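PDB 6W1W: motility-associated killing factor MakB from Vibrio cholerae serotype O1, which probably serves as one component of a tripartite cytotoxin of the alpha-pore-forming type. Local coordinates for residues 78-83 and 321-326; 119-124 and 281-286; 18-23 and 71-76. All coordinates share one frame; numbering follows the deposited sequence.

Interaction 1. Residues 78-83 and 321-326; sequences TSFINY and ASWKTI
The edge of the Y83 ring is turned toward the face of the W323 indole, an edge-to-face (T-shaped) pair between two helices. The centroids of the phenol ring and the six-membered ring of W323 lie 4.8 Å apart, with the planes at 69°. The CD2–CE2 side of the tyrosine does the touching: Y83 CE2 comes to 3.4 Å from W323 CZ2 and lies over the face of the indole, displaced toward its rim. C-H groups directed at a pi cloud make this a favourable electrostatic arrangement, and an indole offers the broad surface needed to receive them. Y83 has CG anti to its backbone N (chi1 -178°), which swings the phenol out to the indole.

The two helices run nearly antiparallel, their segment axes 9.4 Å apart and at 148°. They are helix 69-90 and helix 316-333, parts of the elongated helical bundle that MakB shares in outline with alpha-pore-forming toxins, and all four touching residues are buried there.

Apolar packing continues the contact beside the aromatic pair. F80, one helical turn before Y83, presents CD2 to both partners on the other helix, 3.9 Å from I326 CG2 and 4.1 Å from W323 CZ3. W323 therefore receives Y83 over a face and F80 at an edge, while the branched I326 fills in next to the phenylalanine. W287 meets the rings of both F80 and Y83, extending the aromatic cluster to helix 276-302.

In this buried setting the indole NE1 of W323 is satisfied by a hydrogen bond to the backbone O of L5, tying the N-terminal tail to the same side chain that packs against helix 69-90.

Interaction 2. Residues 119-124 and 281-286; sequences TLTNEA and PALSLL
Two long helices of the bundle, 100-151 and 276-302, run side by side here in nearly antiparallel directions, and small side chains fill the layer between them. The methyl CG2 of T121 packs against CB of S284, 3.6 Å away. With OG1 of T121 beside the backbone N (chi1 -69°), CG2 is left anti to it; OG1 is hydrogen-bonded to the carbonyl of N117 one turn earlier, so the hydroxyl is satisfied within its own helix and the methyl is turned to the neighbour. T121 and S284 are also the residues whose CA atoms come nearest, 5.9 Å apart. Such nearness within an antiparallel helix pair, at 172° between segment axes 9.2 Å apart, suits the short side chains of serine and threonine.

One polar link joins the two segments: S284 OG donates a weak hydrogen bond of 3.1 Å to N122 OD1. The asparagine is only partly buried, so its amide extends along the margin of the contact to a serine that is itself buried. L283 adds a looser touch, its CD2 lying 4.3 Å from T121 OG1, and the same side chain also touches F80 and L16 of other bundle helices.

Interaction 3. Residues 18-23 and 71-76; sequences DVYTDF and KIFAQI
F73 lays its CB over one face of the F23 ring, a CH-pi contact. F73 CB stands 4.0 Å from the centroid of the F23 ring, 29° off the ring normal, and its closest ring atom is F23 CZ at 3.5 Å. CB is thus the nearest atom of the F73 side chain, at its root close to the helix backbone, and the ring atom F73 CD2 also lies over that F23 face, 4.2 Å above the plane and over its centre.

The two rings do not stack. Their centroids are 5.3 Å apart and the planes make an angle of 49°, an oblique meeting. F73 has CG anti to its backbone N (chi1 176°), which holds its ring over F23 with CE2 extended toward Y20. There F73 CE2 approaches Y20 CD1 at 4.3 Å, again obliquely. Y20 comes one helical turn before F23, and its ring end leans toward F73, so F73 has an aromatic neighbour in each.

I72 meets F23 in a different way. Its CG2 methyl lies near the plane of the F23 ring, at the edge, 4.2 Å from CZ. F23 is therefore touched over a face by one residue and at its rim by the preceding one, and F128 of helix 100-151 adds an edge-to-face partner.

Large flat side chains suit this place because the segment axes are 12.0 Å apart, a wide separation that the long aromatic side chains span. The segments belong to helices 9-35 and 69-90 and run nearly antiparallel. The contact is aromatic and aliphatic packing between antiparallel helices of the long bundle, consistent with the reported likeness to alpha-pore-forming toxins.

In the fold
All three contacts lie in the helical bundle. Helix 69-90 carries one side of interactions 3 and 1, in segments that adjoin in sequence, and the chain goes on to helix 100-151 for interaction 2. Interaction 3 closes first; interaction 2 is then nested inside the loop closed by interaction 1. Their centres are about 16 Å apart (1 and 2), 15 Å (1 and 3) and 11 Å (2 and 3). L286 packs on F80, L283 on I76, and A124 on I72. Five helices, from the N-terminal 9-35 to 316-333 near the C-terminus, thus meet in neighbouring packing layers, and the four sheet strands have no part in these contacts.

Interaction 1. Residues 78-83 and 321-326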
ATOM      1  N   THR A  78      -1.835 -10.289 -13.952  1.00120.79           N
ATOM      2  CA  THR A  78      -2.039 -11.066 -15.168  1.00130.74           C
ATOM      3  C   THR A  78      -0.880 -10.936 -16.151  1.00128.58           C
ATOM      4  O   THR A  78      -0.745 -11.785 -17.040  1.00132.57           O
ATOM      5  CB  THR A  78      -3.350 -10.651 -15.843  1.00142.14           C
ATOM      6  OG1 THR A  78      -3.738 -11.647 -16.795  1.00147.54           O
ATOM      7  CG2 THR A  78      -3.192  -9.316 -16.561  1.00147.85           C
ATOM      8  N   SER A  79      -0.035  -9.909 -16.012  1.00110.00           N
ATOM      9  CA  SER A  79       1.070  -9.745 -16.953  1.00109.14           C
ATOM     10  C   SER A  79       2.100 -10.859 -16.804  1.00132.26           C
ATOM     11  O   SER A  79       2.700 -11.283 -17.800  1.00134.03           O
ATOM     12  CB  SER A  79       1.728  -8.376 -16.774  1.00 95.88           C
ATOM     13  OG  SER A  79       2.450  -8.295 -15.560  1.00114.53           O
ATOM     14  N   PHE A  80       2.310 -11.349 -15.581  1.00135.02           N
ATOM     15  CA  PHE A  80       3.248 -12.445 -15.371  1.00114.88           C
ATOM     16  C   PHE A  80       2.597 -13.804 -15.586  1.00112.11           C
ATOM     17  O   PHE A  80       3.281 -14.763 -15.963  1.00104.03           O
ATOM     18  CB  PHE A  80       3.848 -12.364 -13.966  1.00104.52           C
ATOM     19  CG  PHE A  80       4.884 -11.287 -13.810  1.00108.25           C
ATOM     20  CD1 PHE A  80       4.517  -9.997 -13.462  1.00108.44           C
ATOM     21  CD2 PHE A  80       6.226 -11.566 -14.009  1.00112.25           C
ATOM     22  CE1 PHE A  80       5.469  -9.003 -13.318  1.00111.33           C
ATOM     23  CE2 PHE A  80       7.181 -10.578 -13.866  1.00110.07           C
ATOM     24  CZ  PHE A  80       6.801  -9.294 -13.519  1.00108.24           C
ATOM     25  N   ILE A  81       1.287 -13.910 -15.356  1.00107.64           N
ATOM     26  CA  ILE A  81       0.593 -15.173 -15.581  1.00121.63           C
ATOM     27  C   ILE A  81       0.428 -15.438 -17.071  1.00140.89           C
ATOM     28  O   ILE A  81       0.748 -16.527 -17.562  1.00148.75           O
ATOM     29  CB  ILE A  81      -0.763 -15.173 -14.853  1.00120.68           C
ATOM     30  CG1 ILE A  81      -0.551 -15.148 -13.338  1.00132.97           C
ATOM     31  CG2 ILE A  81      -1.587 -16.381 -15.262  1.00107.47           C
ATOM     32  CD1 ILE A  81      -1.840 -15.115 -12.548  1.00133.22           C
ATOM     33  N   ASN A  82      -0.068 -14.445 -17.814  1.00142.57           N
ATOM     34  CA  ASN A  82      -0.251 -14.616 -19.252  1.00141.06           C
ATOM     35  C   ASN A  82       1.080 -14.820 -19.967  1.00126.89           C
ATOM     36  O   ASN A  82       1.149 -15.575 -20.946  1.00126.38           O
ATOM     37  CB  ASN A  82      -0.996 -13.411 -19.835  1.00146.48           C
ATOM     38  CG  ASN A  82      -1.110 -13.466 -21.354  1.00150.52           C
ATOM     39  OD1 ASN A  82      -1.841 -14.292 -21.904  1.00153.76           O
ATOM     40  ND2 ASN A  82      -0.401 -12.570 -22.037  1.00134.83           N
ATOM     41  N   TYR A  83       2.148 -14.171 -19.496  1.00100.63           N
ATOM     42  CA  TYR A  83       3.429 -14.295 -20.187  1.00 99.27           C
ATOM     43  C   TYR A  83       3.988 -15.709 -20.082  1.00113.77           C
ATOM     44  O   TYR A  83       4.565 -16.224 -21.046  1.00106.30           O
ATOM     45  CB  TYR A  83       4.439 -13.286 -19.647  1.00 93.59           C
ATOM     46  CG  TYR A  83       5.764 -13.347 -20.375  1.00 99.06           C
ATOM     47  CD1 TYR A  83       5.907 -12.807 -21.646  1.00108.78           C
ATOM     48  CD2 TYR A  83       6.866 -13.962 -19.802  1.00103.41           C
ATOM     49  CE1 TYR A  83       7.114 -12.869 -22.323  1.00109.54           C
ATOM     50  CE2 TYR A  83       8.077 -14.028 -20.471  1.00117.33           C
ATOM     51  CZ  TYR A  83       8.197 -13.481 -21.729  1.00119.41           C
ATOM     52  OH  TYR A  83       9.404 -13.550 -22.388  1.00112.65           O
ATOM     53  N   ALA A 321      10.404 -23.557 -16.833  1.00140.56           N
ATOM     54  CA  ALA A 321      10.180 -24.036 -15.473  1.00130.51           C
ATOM     55  C   ALA A 321      10.347 -22.918 -14.455  1.00140.05           C
ATOM     56  O   ALA A 321       9.691 -22.932 -13.405  1.00157.66           O
ATOM     57  CB  ALA A 321      11.130 -25.189 -15.153  1.00119.22           C
ATOM     58  N   SER A 322      11.214 -21.946 -14.744  1.00128.80           N
ATOM     59  CA  SER A 322      11.364 -20.789 -13.870  1.00122.75           C
ATOM     60  C   SER A 322      10.197 -19.820 -14.009  1.00115.99           C
ATOM     61  O   SER A 322       9.818 -19.166 -13.031  1.00118.69           O
ATOM     62  CB  SER A 322      12.684 -20.077 -14.160  1.00119.50           C
ATOM     63  OG  SER A 322      13.786 -20.935 -13.934  1.00123.95           O
ATOM     64  N   TRP A 323       9.622 -19.708 -15.210  1.00108.80           N
ATOM     65  CA  TRP A 323       8.420 -18.895 -15.367  1.00116.46           C
ATOM     66  C   TRP A 323       7.231 -19.524 -14.660  1.00126.25           C
ATOM     67  O   TRP A 323       6.359 -18.804 -14.157  1.00122.07           O
ATOM     68  CB  TRP A 323       8.106 -18.671 -16.850  1.00112.24           C
ATOM     69  CG  TRP A 323       9.013 -17.660 -17.458  1.00113.41           C
ATOM     70  CD1 TRP A 323      10.030 -17.886 -18.340  1.00110.80           C
ATOM     71  CD2 TRP A 323       9.014 -16.253 -17.195  1.00103.29           C
ATOM     72  NE1 TRP A 323      10.657 -16.704 -18.649  1.00107.17           N
ATOM     73  CE2 TRP A 323      10.052 -15.687 -17.958  1.00102.02           C
ATOM     74  CE3 TRP A 323       8.235 -15.418 -16.391  1.00100.11           C
ATOM     75  CZ2 TRP A 323      10.325 -14.322 -17.945  1.00101.15           C
ATOM     76  CZ3 TRP A 323       8.511 -14.065 -16.377  1.00 95.54           C
ATOM     77  CH2 TRP A 323       9.546 -13.532 -17.148  1.00 89.46           C
ATOM     78  N   LYS A 324       7.183 -20.856 -14.602  1.00126.69           N
ATOM     79  CA  LYS A 324       6.112 -21.518 -13.867  1.00122.43           C
ATOM     80  C   LYS A 324       6.199 -21.200 -12.380  1.00119.71           C
ATOM     81  O   LYS A 324       5.170 -21.028 -11.715  1.00118.10           O
ATOM     82  CB  LYS A 324       6.163 -23.029 -14.103  1.00129.45           C
ATOM     83  CG  LYS A 324       4.921 -23.778 -13.631  1.00143.69           C
ATOM     84  CD  LYS A 324       3.662 -23.236 -14.294  1.00146.42           C
ATOM     85  CE  LYS A 324       2.430 -24.050 -13.919  1.00148.30           C
ATOM     86  NZ  LYS A 324       2.175 -24.047 -12.452  1.00146.51           N
ATOM     87  N   THR A 325       7.419 -21.100 -11.846  1.00121.94           N
ATOM     88  CA  THR A 325       7.590 -20.722 -10.447  1.00121.79           C
ATOM     89  C   THR A 325       7.132 -19.286 -10.209  1.00117.56           C
ATOM     90  O   THR A 325       6.486 -18.992  -9.196  1.00119.94           O
ATOM     91  CB  THR A 325       9.054 -20.905 -10.027  1.00118.97           C
ATOM     92  OG1 THR A 325       9.465 -22.262 -10.257  1.00106.93           O
ATOM     93  CG2 THR A 325       9.236 -20.579  -8.554  1.00117.45           C
ATOM     94  N   ILE A 326       7.440 -18.382 -11.143  1.00122.75           N
ATOM     95  CA  ILE A 326       7.038 -16.987 -10.986  1.00112.48           C
ATOM     96  C   ILE A 326       5.533 -16.841 -11.176  1.00102.91           C
ATOM     97  O   ILE A 326       4.873 -16.085 -10.454  1.00112.46           O
ATOM     98  CB  ILE A 326       7.827 -16.087 -11.955  1.00103.47           C
ATOM     99  CG1 ILE A 326       9.324 -16.184 -11.659  1.00108.04           C
ATOM    100  CG2 ILE A 326       7.359 -14.642 -11.854  1.00 87.57           C
ATOM    101  CD1 ILE A 326      10.168 -15.233 -12.456  1.00104.31           C
TER

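Interaction 2. Residues 119-124 and 281-286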
ATOM      1  N   THR A 119       5.510  -1.481 -21.457  1.00115.68           N
ATOM      2  CA  THR A 119       4.774  -0.238 -21.668  1.00132.36           C
ATOM      3  C   THR A 119       3.721  -0.032 -20.583  1.00126.47           C
ATOM      4  O   THR A 119       3.724   0.988 -19.885  1.00127.22           O
ATOM      5  CB  THR A 119       4.138  -0.237 -23.059  1.00129.79           C
ATOM      6  OG1 THR A 119       5.143   0.032 -24.047  1.00122.03           O
ATOM      7  CG2 THR A 119       3.053   0.826 -23.149  1.00112.75           C
ATOM      8  N   LEU A 120       2.822  -1.003 -20.412  1.00126.65           N
ATOM      9  CA  LEU A 120       1.745  -0.861 -19.436  1.00148.20           C
ATOM     10  C   LEU A 120       2.257  -0.795 -18.001  1.00140.04           C
ATOM     11  O   LEU A 120       1.505  -0.394 -17.106  1.00139.98           O
ATOM     12  CB  LEU A 120       0.744  -2.008 -19.592  1.00167.36           C
ATOM     13  CG  LEU A 120      -0.377  -1.835 -20.624  1.00159.41           C
ATOM     14  CD1 LEU A 120      -1.179  -0.562 -20.351  1.00145.16           C
ATOM     15  CD2 LEU A 120       0.157  -1.851 -22.055  1.00147.75           C
ATOM     16  N   THR A 121       3.514  -1.177 -17.759  1.00137.41           N
ATOM     17  CA  THR A 121       4.106  -0.981 -16.438  1.00121.59           C
ATOM     18  C   THR A 121       4.514   0.473 -16.235  1.00130.10           C
ATOM     19  O   THR A 121       4.192   1.079 -15.207  1.00138.70           O
ATOM     20  CB  THR A 121       5.317  -1.898 -16.244  1.00115.09           C
ATOM     21  OG1 THR A 121       4.885  -3.260 -16.147  1.00126.22           O
ATOM     22  CG2 THR A 121       6.078  -1.524 -14.980  1.00105.29           C
ATOM     23  N   ASN A 122       5.220   1.051 -17.211  1.00129.01           N
ATOM     24  CA  ASN A 122       5.653   2.440 -17.088  1.00128.72           C
ATOM     25  C   ASN A 122       4.474   3.403 -17.071  1.00138.82           C
ATOM     26  O   ASN A 122       4.574   4.489 -16.488  1.00146.76           O
ATOM     27  CB  ASN A 122       6.611   2.795 -18.223  1.00131.10           C
ATOM     28  CG  ASN A 122       7.945   2.090 -18.093  1.00142.65           C
ATOM     29  OD1 ASN A 122       8.378   1.764 -16.985  1.00150.19           O
ATOM     30  ND2 ASN A 122       8.605   1.851 -19.221  1.00128.89           N
ATOM     31  N   GLU A 123       3.361   3.035 -17.705  1.00138.95           N
ATOM     32  CA  GLU A 123       2.152   3.843 -17.586  1.00135.75           C
ATOM     33  C   GLU A 123       1.497   3.670 -16.223  1.00135.16           C
ATOM     34  O   GLU A 123       0.869   4.605 -15.716  1.00143.73           O
ATOM     35  CB  GLU A 123       1.163   3.497 -18.700  1.00143.50           C
ATOM     36  CG  GLU A 123       1.637   3.903 -20.089  1.00158.22           C
ATOM     37  CD  GLU A 123       0.565   3.734 -21.147  1.00165.08           C
ATOM     38  OE1 GLU A 123      -0.543   3.258 -20.812  1.00165.25           O
ATOM     39  OE2 GLU A 123       0.832   4.083 -22.316  1.00163.14           O
ATOM     40  N   ALA A 124       1.637   2.494 -15.613  1.00137.12           N
ATOM     41  CA  ALA A 124       1.110   2.312 -14.267  1.00147.42           C
ATOM     42  C   ALA A 124       1.882   3.140 -13.251  1.00153.23           C
ATOM     43  O   ALA A 124       1.320   3.545 -12.227  1.00160.61           O
ATOM     44  CB  ALA A 124       1.148   0.837 -13.872  1.00155.86           C
ATOM     45  N   PRO A 281       9.634   0.786 -11.436  1.00105.72           N
ATOM     46  CA  PRO A 281      10.679   0.818 -12.474  1.00112.77           C
ATOM     47  C   PRO A 281      11.591  -0.393 -12.442  1.00112.04           C
ATOM     48  O   PRO A 281      12.044  -0.845 -13.503  1.00110.23           O
ATOM     49  CB  PRO A 281      11.445   2.114 -12.169  1.00112.68           C
ATOM     50  CG  PRO A 281      11.115   2.435 -10.754  1.00116.67           C
ATOM     51  CD  PRO A 281       9.704   1.973 -10.568  1.00108.88           C
ATOM     52  N   ALA A 282      11.879  -0.938 -11.259  1.00124.05           N
ATOM     53  CA  ALA A 282      12.646  -2.178 -11.200  1.00118.01           C
ATOM     54  C   ALA A 282      11.855  -3.343 -11.781  1.00113.21           C
ATOM     55  O   ALA A 282      12.446  -4.273 -12.342  1.00105.39           O
ATOM     56  CB  ALA A 282      13.063  -2.470  -9.761  1.00111.88           C
ATOM     57  N   LEU A 283      10.525  -3.306 -11.670  1.00108.53           N
ATOM     58  CA  LEU A 283       9.705  -4.319 -12.326  1.00111.35           C
ATOM     59  C   LEU A 283       9.674  -4.108 -13.835  1.00115.74           C
ATOM     60  O   LEU A 283       9.681  -5.077 -14.604  1.00114.51           O
ATOM     61  CB  LEU A 283       8.288  -4.304 -11.755  1.00106.63           C
ATOM     62  CG  LEU A 283       7.437  -5.528 -12.100  1.00113.26           C
ATOM     63  CD1 LEU A 283       7.526  -6.569 -10.986  1.00112.53           C
ATOM     64  CD2 LEU A 283       5.992  -5.137 -12.390  1.00108.03           C
ATOM     65  N   SER A 284       9.625  -2.849 -14.280  1.00121.48           N
ATOM     66  CA  SER A 284       9.717  -2.567 -15.709  1.00125.18           C
ATOM     67  C   SER A 284      11.070  -2.993 -16.259  1.00116.75           C
ATOM     68  O   SER A 284      11.154  -3.575 -17.347  1.00108.96           O
ATOM     69  CB  SER A 284       9.475  -1.079 -15.974  1.00122.47           C
ATOM     70  OG  SER A 284      10.544  -0.504 -16.709  1.00105.87           O
ATOM     71  N   LEU A 285      12.145  -2.720 -15.512  1.00112.95           N
ATOM     72  CA  LEU A 285      13.468  -3.176 -15.920  1.00112.65           C
ATOM     73  C   LEU A 285      13.528  -4.694 -16.025  1.00109.15           C
ATOM     74  O   LEU A 285      14.322  -5.228 -16.806  1.00104.58           O
ATOM     75  CB  LEU A 285      14.526  -2.666 -14.940  1.00112.91           C
ATOM     76  CG  LEU A 285      15.971  -3.115 -15.179  1.00121.59           C
ATOM     77  CD1 LEU A 285      16.484  -2.622 -16.526  1.00119.55           C
ATOM     78  CD2 LEU A 285      16.881  -2.655 -14.049  1.00129.49           C
ATOM     79  N   LEU A 286      12.697  -5.401 -15.254  1.00111.50           N
ATOM     80  CA  LEU A 286      12.664  -6.857 -15.346  1.00113.42           C
ATOM     81  C   LEU A 286      12.221  -7.305 -16.731  1.00120.22           C
ATOM     82  O   LEU A 286      12.836  -8.189 -17.339  1.00119.51           O
ATOM     83  CB  LEU A 286      11.742  -7.438 -14.276  1.00109.85           C
ATOM     84  CG  LEU A 286      11.654  -8.963 -14.337  1.00107.44           C
ATOM     85  CD1 LEU A 286      13.051  -9.527 -14.253  1.00109.48           C
ATOM     86  CD2 LEU A 286      10.773  -9.520 -13.229  1.00 99.77           C
TER

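Interaction 3. Residues 18-23 and 71-76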
ATOM      1  N   ASP A  18       7.973  -6.459  -3.459  1.00125.30           N
ATOM      2  CA  ASP A  18       8.136  -5.038  -3.173  1.00131.84           C
ATOM      3  C   ASP A  18       7.050  -4.195  -3.828  1.00132.82           C
ATOM      4  O   ASP A  18       6.618  -3.195  -3.247  1.00135.69           O
ATOM      5  CB  ASP A  18       9.523  -4.566  -3.611  1.00132.05           C
ATOM      6  CG  ASP A  18      10.571  -4.751  -2.528  1.00134.97           C
ATOM      7  OD1 ASP A  18      10.266  -5.415  -1.514  1.00134.84           O
ATOM      8  OD2 ASP A  18      11.692  -4.225  -2.682  1.00134.79           O
ATOM      9  N   VAL A  19       6.590  -4.572  -5.024  1.00132.04           N
ATOM     10  CA  VAL A  19       5.472  -3.850  -5.625  1.00130.24           C
ATOM     11  C   VAL A  19       4.145  -4.269  -5.010  1.00126.10           C
ATOM     12  O   VAL A  19       3.179  -3.495  -5.053  1.00131.73           O
ATOM     13  CB  VAL A  19       5.435  -4.035  -7.152  1.00123.33           C
ATOM     14  CG1 VAL A  19       6.726  -3.530  -7.785  1.00115.25           C
ATOM     15  CG2 VAL A  19       5.186  -5.489  -7.517  1.00116.00           C
ATOM     16  N   TYR A  20       4.073  -5.472  -4.436  1.00112.01           N
ATOM     17  CA  TYR A  20       2.890  -5.876  -3.683  1.00123.38           C
ATOM     18  C   TYR A  20       2.831  -5.152  -2.344  1.00130.12           C
ATOM     19  O   TYR A  20       1.777  -4.642  -1.947  1.00131.15           O
ATOM     20  CB  TYR A  20       2.898  -7.393  -3.489  1.00131.98           C
ATOM     21  CG  TYR A  20       1.749  -7.957  -2.676  1.00129.39           C
ATOM     22  CD1 TYR A  20       0.436  -7.576  -2.919  1.00130.50           C
ATOM     23  CD2 TYR A  20       1.980  -8.905  -1.687  1.00128.38           C
ATOM     24  CE1 TYR A  20      -0.614  -8.109  -2.181  1.00138.96           C
ATOM     25  CE2 TYR A  20       0.941  -9.443  -0.947  1.00135.83           C
ATOM     26  CZ  TYR A  20      -0.352  -9.044  -1.195  1.00134.29           C
ATOM     27  OH  TYR A  20      -1.383  -9.585  -0.453  1.00107.31           O
ATOM     28  N   THR A  21       3.963  -5.096  -1.635  1.00128.02           N
ATOM     29  CA  THR A  21       4.034  -4.345  -0.384  1.00124.77           C
ATOM     30  C   THR A  21       3.651  -2.886  -0.598  1.00139.05           C
ATOM     31  O   THR A  21       2.824  -2.332   0.136  1.00145.53           O
ATOM     32  CB  THR A  21       5.441  -4.452   0.211  1.00122.21           C
ATOM     33  OG1 THR A  21       5.650  -5.777   0.715  1.00123.80           O
ATOM     34  CG2 THR A  21       5.639  -3.432   1.335  1.00116.29           C
ATOM     35  N   ASP A  22       4.236  -2.249  -1.616  1.00140.29           N
ATOM     36  CA  ASP A  22       3.909  -0.860  -1.918  1.00142.46           C
ATOM     37  C   ASP A  22       2.499  -0.694  -2.461  1.00129.70           C
ATOM     38  O   ASP A  22       2.002   0.435  -2.511  1.00118.90           O
ATOM     39  CB  ASP A  22       4.920  -0.282  -2.907  1.00153.53           C
ATOM     40  CG  ASP A  22       6.275  -0.053  -2.275  1.00165.80           C
ATOM     41  OD1 ASP A  22       7.284  -0.567  -2.804  1.00165.45           O
ATOM     42  OD2 ASP A  22       6.324   0.628  -1.229  1.00171.01           O
ATOM     43  N   PHE A  23       1.847  -1.782  -2.865  1.00125.46           N
ATOM     44  CA  PHE A  23       0.434  -1.706  -3.216  1.00124.61           C
ATOM     45  C   PHE A  23      -0.439  -1.753  -1.969  1.00141.66           C
ATOM     46  O   PHE A  23      -1.385  -0.970  -1.834  1.00153.68           O
ATOM     47  CB  PHE A  23       0.062  -2.845  -4.162  1.00123.32           C
ATOM     48  CG  PHE A  23      -0.648  -2.395  -5.402  1.00137.96           C
ATOM     49  CD1 PHE A  23      -1.993  -2.060  -5.368  1.00147.73           C
ATOM     50  CD2 PHE A  23       0.031  -2.313  -6.610  1.00132.57           C
ATOM     51  CE1 PHE A  23      -2.644  -1.645  -6.518  1.00161.10           C
ATOM     52  CE2 PHE A  23      -0.615  -1.900  -7.759  1.00138.41           C
ATOM     53  CZ  PHE A  23      -1.951  -1.566  -7.715  1.00157.47           C
ATOM     54  N   LYS A  71      -7.732  -2.126 -10.978  1.00150.51           N
ATOM     55  CA  LYS A  71      -7.454  -2.342 -12.394  1.00137.46           C
ATOM     56  C   LYS A  71      -5.962  -2.539 -12.640  1.00128.40           C
ATOM     57  O   LYS A  71      -5.559  -3.463 -13.355  1.00114.50           O
ATOM     58  CB  LYS A  71      -7.979  -1.166 -13.218  1.00146.72           C
ATOM     59  CG  LYS A  71      -9.492  -1.123 -13.393  1.00161.47           C
ATOM     60  CD  LYS A  71      -9.894  -0.022 -14.372  1.00167.84           C
ATOM     61  CE  LYS A  71     -11.371  -0.100 -14.745  1.00163.38           C
ATOM     62  NZ  LYS A  71     -12.267   0.226 -13.600  1.00160.39           N
ATOM     63  N   ILE A  72      -5.127  -1.675 -12.054  1.00126.33           N
ATOM     64  CA  ILE A  72      -3.687  -1.746 -12.287  1.00118.74           C
ATOM     65  C   ILE A  72      -3.103  -3.001 -11.655  1.00131.13           C
ATOM     66  O   ILE A  72      -2.226  -3.654 -12.235  1.00131.18           O
ATOM     67  CB  ILE A  72      -2.999  -0.472 -11.761  1.00117.93           C
ATOM     68  CG1 ILE A  72      -3.445   0.753 -12.560  1.00112.89           C
ATOM     69  CG2 ILE A  72      -1.486  -0.611 -11.819  1.00115.39           C
ATOM     70  CD1 ILE A  72      -2.993   0.733 -14.002  1.00121.03           C
ATOM     71  N   PHE A  73      -3.581  -3.364 -10.463  1.00141.34           N
ATOM     72  CA  PHE A  73      -3.047  -4.538  -9.776  1.00137.33           C
ATOM     73  C   PHE A  73      -3.343  -5.813 -10.557  1.00132.66           C
ATOM     74  O   PHE A  73      -2.445  -6.627 -10.797  1.00130.45           O
ATOM     75  CB  PHE A  73      -3.615  -4.624  -8.361  1.00147.00           C
ATOM     76  CG  PHE A  73      -3.194  -5.855  -7.616  1.00164.20           C
ATOM     77  CD1 PHE A  73      -4.140  -6.742  -7.128  1.00181.72           C
ATOM     78  CD2 PHE A  73      -1.850  -6.133  -7.410  1.00158.68           C
ATOM     79  CE1 PHE A  73      -3.759  -7.880  -6.442  1.00191.78           C
ATOM     80  CE2 PHE A  73      -1.462  -7.268  -6.726  1.00167.00           C
ATOM     81  CZ  PHE A  73      -2.419  -8.143  -6.241  1.00186.83           C
ATOM     82  N   ALA A  74      -4.600  -6.002 -10.969  1.00138.47           N
ATOM     83  CA  ALA A  74      -4.931  -7.135 -11.828  1.00139.12           C
ATOM     84  C   ALA A  74      -4.179  -7.073 -13.150  1.00142.33           C
ATOM     85  O   ALA A  74      -3.945  -8.110 -13.782  1.00143.76           O
ATOM     86  CB  ALA A  74      -6.437  -7.184 -12.081  1.00137.81           C
ATOM     87  N   GLN A  75      -3.800  -5.872 -13.589  1.00135.36           N
ATOM     88  CA  GLN A  75      -3.069  -5.747 -14.844  1.00139.07           C
ATOM     89  C   GLN A  75      -1.634  -6.241 -14.705  1.00139.16           C
ATOM     90  O   GLN A  75      -1.085  -6.828 -15.644  1.00139.38           O
ATOM     91  CB  GLN A  75      -3.110  -4.292 -15.313  1.00156.07           C
ATOM     92  CG  GLN A  75      -2.168  -3.915 -16.448  1.00161.88           C
ATOM     93  CD  GLN A  75      -2.273  -2.440 -16.809  1.00161.43           C
ATOM     94  OE1 GLN A  75      -3.371  -1.890 -16.901  1.00151.52           O
ATOM     95  NE2 GLN A  75      -1.127  -1.789 -16.987  1.00157.70           N
ATOM     96  N   ILE A  76      -1.017  -6.034 -13.541  1.00133.09           N
ATOM     97  CA  ILE A  76       0.340  -6.516 -13.310  1.00127.70           C
ATOM     98  C   ILE A  76       0.352  -7.975 -12.854  1.00116.54           C
ATOM     99  O   ILE A  76       1.274  -8.723 -13.195  1.00 93.03           O
ATOM    100  CB  ILE A  76       1.045  -5.593 -12.300  1.00113.53           C
ATOM    101  CG1 ILE A  76       1.419  -4.271 -12.983  1.00111.78           C
ATOM    102  CG2 ILE A  76       2.270  -6.264 -11.716  1.00 95.36           C
ATOM    103  CD1 ILE A  76       2.080  -3.272 -12.073  1.00104.86           C
TER